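Local coordinates for salicylic acid-binding protein 2 (Nicotiana tabacum, PDB 1XKL), which hydrolyses methyl salicylate to salicylic acid and methanol, a step in the signalling that activates systemic acquired resistance in plants, at residues 202-207 / 220-225. Residues are numbered along the deposited sequence; the frame is centred on the assembly and turned at random.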
ATOM      1  N   ARG A 202      32.401  -6.043  37.813  1.00 16.94           N
ATOM      2  CA  ARG A 202      32.105  -5.329  36.581  1.00 16.87           C
ATOM      3  C   ARG A 202      33.354  -4.976  35.788  1.00 17.47           C
ATOM      4  O   ARG A 202      34.317  -4.426  36.330  1.00 15.49           O
ATOM      5  CB  ARG A 202      31.360  -4.023  36.876  1.00 16.78           C
ATOM      6  CG  ARG A 202      30.107  -4.156  37.729  1.00 21.01           C
ATOM      7  CD  ARG A 202      29.277  -2.867  37.695  1.00 22.02           C
ATOM      8  NE  ARG A 202      29.870  -1.743  38.427  1.00 21.98           N
ATOM      9  CZ  ARG A 202      29.660  -1.491  39.719  1.00 23.15           C
ATOM     10  NH1 ARG A 202      28.877  -2.281  40.436  1.00 24.12           N
ATOM     11  NH2 ARG A 202      30.220  -0.436  40.288  1.00 22.44           N
ATOM     12  N   VAL A 203      33.314  -5.271  34.494  1.00 14.59           N
ATOM     13  CA  VAL A 203      34.410  -4.968  33.593  1.00 15.10           C
ATOM     14  C   VAL A 203      33.855  -4.071  32.494  1.00 16.28           C
ATOM     15  O   VAL A 203      32.834  -4.392  31.877  1.00 16.66           O
ATOM     16  CB  VAL A 203      34.983  -6.272  32.961  1.00 13.93           C
ATOM     17  CG1 VAL A 203      36.141  -5.948  32.038  1.00 15.97           C
ATOM     18  CG2 VAL A 203      35.432  -7.223  34.058  1.00 13.27           C
ATOM     19  N   TYR A 204      34.501  -2.935  32.257  1.00 16.27           N
ATOM     20  CA  TYR A 204      34.027  -2.042  31.214  1.00 16.25           C
ATOM     21  C   TYR A 204      35.011  -1.994  30.049  1.00 17.08           C
ATOM     22  O   TYR A 204      36.195  -1.690  30.235  1.00 16.81           O
ATOM     23  CB  TYR A 204      33.804  -0.627  31.774  1.00 15.96           C
ATOM     24  CG  TYR A 204      32.898   0.211  30.903  1.00 15.49           C
ATOM     25  CD1 TYR A 204      33.325   0.664  29.658  1.00 17.29           C
ATOM     26  CD2 TYR A 204      31.592   0.511  31.299  1.00 16.35           C
ATOM     27  CE1 TYR A 204      32.479   1.388  28.829  1.00 18.19           C
ATOM     28  CE2 TYR A 204      30.732   1.240  30.475  1.00 14.20           C
ATOM     29  CZ  TYR A 204      31.179   1.674  29.245  1.00 15.00           C
ATOM     30  OH  TYR A 204      30.359   2.406  28.419  1.00 14.31           O
ATOM     31  N   ILE A 205      34.529  -2.331  28.855  1.00 15.41           N
ATOM     32  CA  ILE A 205      35.374  -2.294  27.667  1.00 14.79           C
ATOM     33  C   ILE A 205      35.024  -1.026  26.921  1.00 15.39           C
ATOM     34  O   ILE A 205      33.905  -0.860  26.429  1.00 14.17           O
ATOM     35  CB  ILE A 205      35.158  -3.538  26.731  1.00 13.91           C
ATOM     36  CG1 ILE A 205      35.453  -4.829  27.489  1.00 15.43           C
ATOM     37  CG2 ILE A 205      36.083  -3.452  25.532  1.00 13.32           C
ATOM     38  CD1 ILE A 205      35.366  -6.100  26.633  1.00 15.02           C
ATOM     39  N   VAL A 206      35.988  -0.117  26.870  1.00 15.99           N
ATOM     40  CA  VAL A 206      35.821   1.171  26.210  1.00 17.36           C
ATOM     41  C   VAL A 206      36.170   1.116  24.734  1.00 18.63           C
ATOM     42  O   VAL A 206      37.185   0.532  24.353  1.00 20.52           O
ATOM     43  CB  VAL A 206      36.734   2.243  26.848  1.00 17.99           C
ATOM     44  CG1 VAL A 206      36.607   3.550  26.078  1.00 18.86           C
ATOM     45  CG2 VAL A 206      36.373   2.435  28.310  1.00 17.42           C
ATOM     46  N   CYS A 207      35.330   1.745  23.916  1.00 18.29           N
ATOM     47  CA  CYS A 207      35.545   1.815  22.478  1.00 19.62           C
ATOM     48  C   CYS A 207      35.861   3.277  22.160  1.00 21.12           C
ATOM     49  O   CYS A 207      34.962   4.104  21.976  1.00 20.43           O
ATOM     50  CB  CYS A 207      34.293   1.324  21.733  1.00 18.44           C
ATOM     51  SG  CYS A 207      33.907  -0.422  22.087  1.00 19.80           S
ATOM     52  N   TRP A 220      33.352   8.477  31.839  1.00 19.62           N
ATOM     53  CA  TRP A 220      32.614   9.156  32.890  1.00 19.53           C
ATOM     54  C   TRP A 220      31.949   8.127  33.795  1.00 18.13           C
ATOM     55  O   TRP A 220      31.948   8.269  35.017  1.00 15.92           O
ATOM     56  CB  TRP A 220      31.545  10.069  32.299  1.00 20.11           C
ATOM     57  CG  TRP A 220      30.801  10.818  33.347  1.00 22.12           C
ATOM     58  CD1 TRP A 220      31.153  12.017  33.910  1.00 22.55           C
ATOM     59  CD2 TRP A 220      29.621  10.386  34.035  1.00 21.54           C
ATOM     60  NE1 TRP A 220      30.268  12.351  34.905  1.00 21.96           N
ATOM     61  CE2 TRP A 220      29.318  11.369  35.004  1.00 22.22           C
ATOM     62  CE3 TRP A 220      28.793   9.262  33.928  1.00 20.34           C
ATOM     63  CZ2 TRP A 220      28.221  11.261  35.862  1.00 21.47           C
ATOM     64  CZ3 TRP A 220      27.700   9.152  34.782  1.00 22.73           C
ATOM     65  CH2 TRP A 220      27.424  10.148  35.737  1.00 22.14           C
ATOM     66  N   GLN A 221      31.376   7.090  33.193  1.00 16.21           N
ATOM     67  CA  GLN A 221      30.711   6.049  33.969  1.00 17.20           C
ATOM     68  C   GLN A 221      31.702   5.243  34.779  1.00 17.15           C
ATOM     69  O   GLN A 221      31.417   4.844  35.904  1.00 17.60           O
ATOM     70  CB  GLN A 221      29.942   5.100  33.055  1.00 18.77           C
ATOM     71  CG  GLN A 221      28.908   5.766  32.181  1.00 18.81           C
ATOM     72  CD  GLN A 221      28.185   4.755  31.328  1.00 19.80           C
ATOM     73  OE1 GLN A 221      27.240   4.112  31.777  1.00 20.62           O
ATOM     74  NE2 GLN A 221      28.641   4.594  30.098  1.00 16.03           N
ATOM     75  N   ILE A 222      32.865   4.976  34.196  1.00 19.22           N
ATOM     76  CA  ILE A 222      33.888   4.213  34.902  1.00 20.28           C
ATOM     77  C   ILE A 222      34.341   5.015  36.126  1.00 20.79           C
ATOM     78  O   ILE A 222      34.423   4.484  37.234  1.00 20.64           O
ATOM     79  CB  ILE A 222      35.087   3.934  33.977  1.00 19.12           C
ATOM     80  CG1 ILE A 222      34.654   2.951  32.882  1.00 19.87           C
ATOM     81  CG2 ILE A 222      36.263   3.377  34.782  1.00 20.15           C
ATOM     82  CD1 ILE A 222      35.748   2.596  31.914  1.00 18.92           C
ATOM     83  N   ASP A 223      34.601   6.300  35.911  1.00 22.27           N
ATOM     84  CA  ASP A 223      35.050   7.199  36.972  1.00 25.95           C
ATOM     85  C   ASP A 223      34.009   7.472  38.063  1.00 26.65           C
ATOM     86  O   ASP A 223      34.349   7.523  39.244  1.00 26.77           O
ATOM     87  CB  ASP A 223      35.503   8.530  36.367  1.00 25.84           C
ATOM     88  CG  ASP A 223      36.789   8.401  35.570  1.00 29.06           C
ATOM     89  OD1 ASP A 223      37.220   9.403  34.956  1.00 29.40           O
ATOM     90  OD2 ASP A 223      37.372   7.296  35.559  1.00 32.25           O
ATOM     91  N   ASN A 224      32.750   7.643  37.660  1.00 26.49           N
ATOM     92  CA  ASN A 224      31.655   7.936  38.585  1.00 27.10           C
ATOM     93  C   ASN A 224      30.961   6.714  39.173  1.00 26.51           C
ATOM     94  O   ASN A 224      30.640   6.682  40.365  1.00 27.59           O
ATOM     95  CB  ASN A 224      30.600   8.794  37.890  1.00 29.96           C
ATOM     96  CG  ASN A 224      31.022  10.236  37.746  1.00 32.90           C
ATOM     97  OD1 ASN A 224      32.022  10.551  37.103  1.00 31.16           O
ATOM     98  ND2 ASN A 224      30.249  11.130  38.352  1.00 36.96           N
ATOM     99  N   ILE A 225      30.708   5.717  38.333  1.00 23.45           N
ATOM    100  CA  ILE A 225      30.036   4.508  38.781  1.00 22.89           C
ATOM    101  C   ILE A 225      31.014   3.463  39.309  1.00 22.46           C
ATOM    102  O   ILE A 225      30.678   2.700  40.214  1.00 23.69           O
ATOM    103  CB  ILE A 225      29.203   3.910  37.640  1.00 21.84           C
ATOM    104  CG1 ILE A 225      28.211   4.960  37.134  1.00 25.46           C
ATOM    105  CG2 ILE A 225      28.468   2.670  38.125  1.00 22.69           C
ATOM    106  CD1 ILE A 225      27.740   4.718  35.734  1.00 28.03           C
TER
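Ile222 reaches from helix 215-225 onto strand 202-207, the first strand of the beta-alpha-beta unit 202-207, 215-225, 229-233 of the alpha/beta-hydrolase fold. Its CG1 lies anti to the carbonyl carbon, and the chain is fully extended. This carries CD1 toward the strand, although the bond to CB does not point there. CD1 settles between two strand side chains, 3.8 Å from Tyr204 CB and 3.7 Å from Val206 CG2. Behind it, CG1 lies 3.8 Å from Tyr204 CG, so the isoleucine packs against the base of the ring.

Tyr204 has CG anti to the backbone N (chi1 -161°), and its ring extends from the strand toward Gln221. At its far end, OH comes within 3.2 Å of Gln221 NE2. The two side chains cross at about a right angle, with ring and amide planes 74° apart. What fixes both polar tips is a third group: Tyr204 OH and Gln221 NE2 each hydrogen-bond to Ala106 O. Gln221 OE1 is bonded to Met108 N, so both ends of this buried amide are used. Chain segment 106-108, which follows strand 98-104, thus ties strand and helix together. The side chains of Tyr204 and Asp210, the charge-relay acid, are about 7 Å apart, and Tyr204 lies near the catalytic triad without touching it.

Strand and helix run nearly antiparallel, at 154°, with axes 10.1 Å apart at closest approach. Arg202 reaches across from strand 202-207 toward Ile225. Its chain bends at chi3. NH2 hydrogen-bonds to Gly226 O, just past the helix segment, and lies 3.2 Å from Ile225 O.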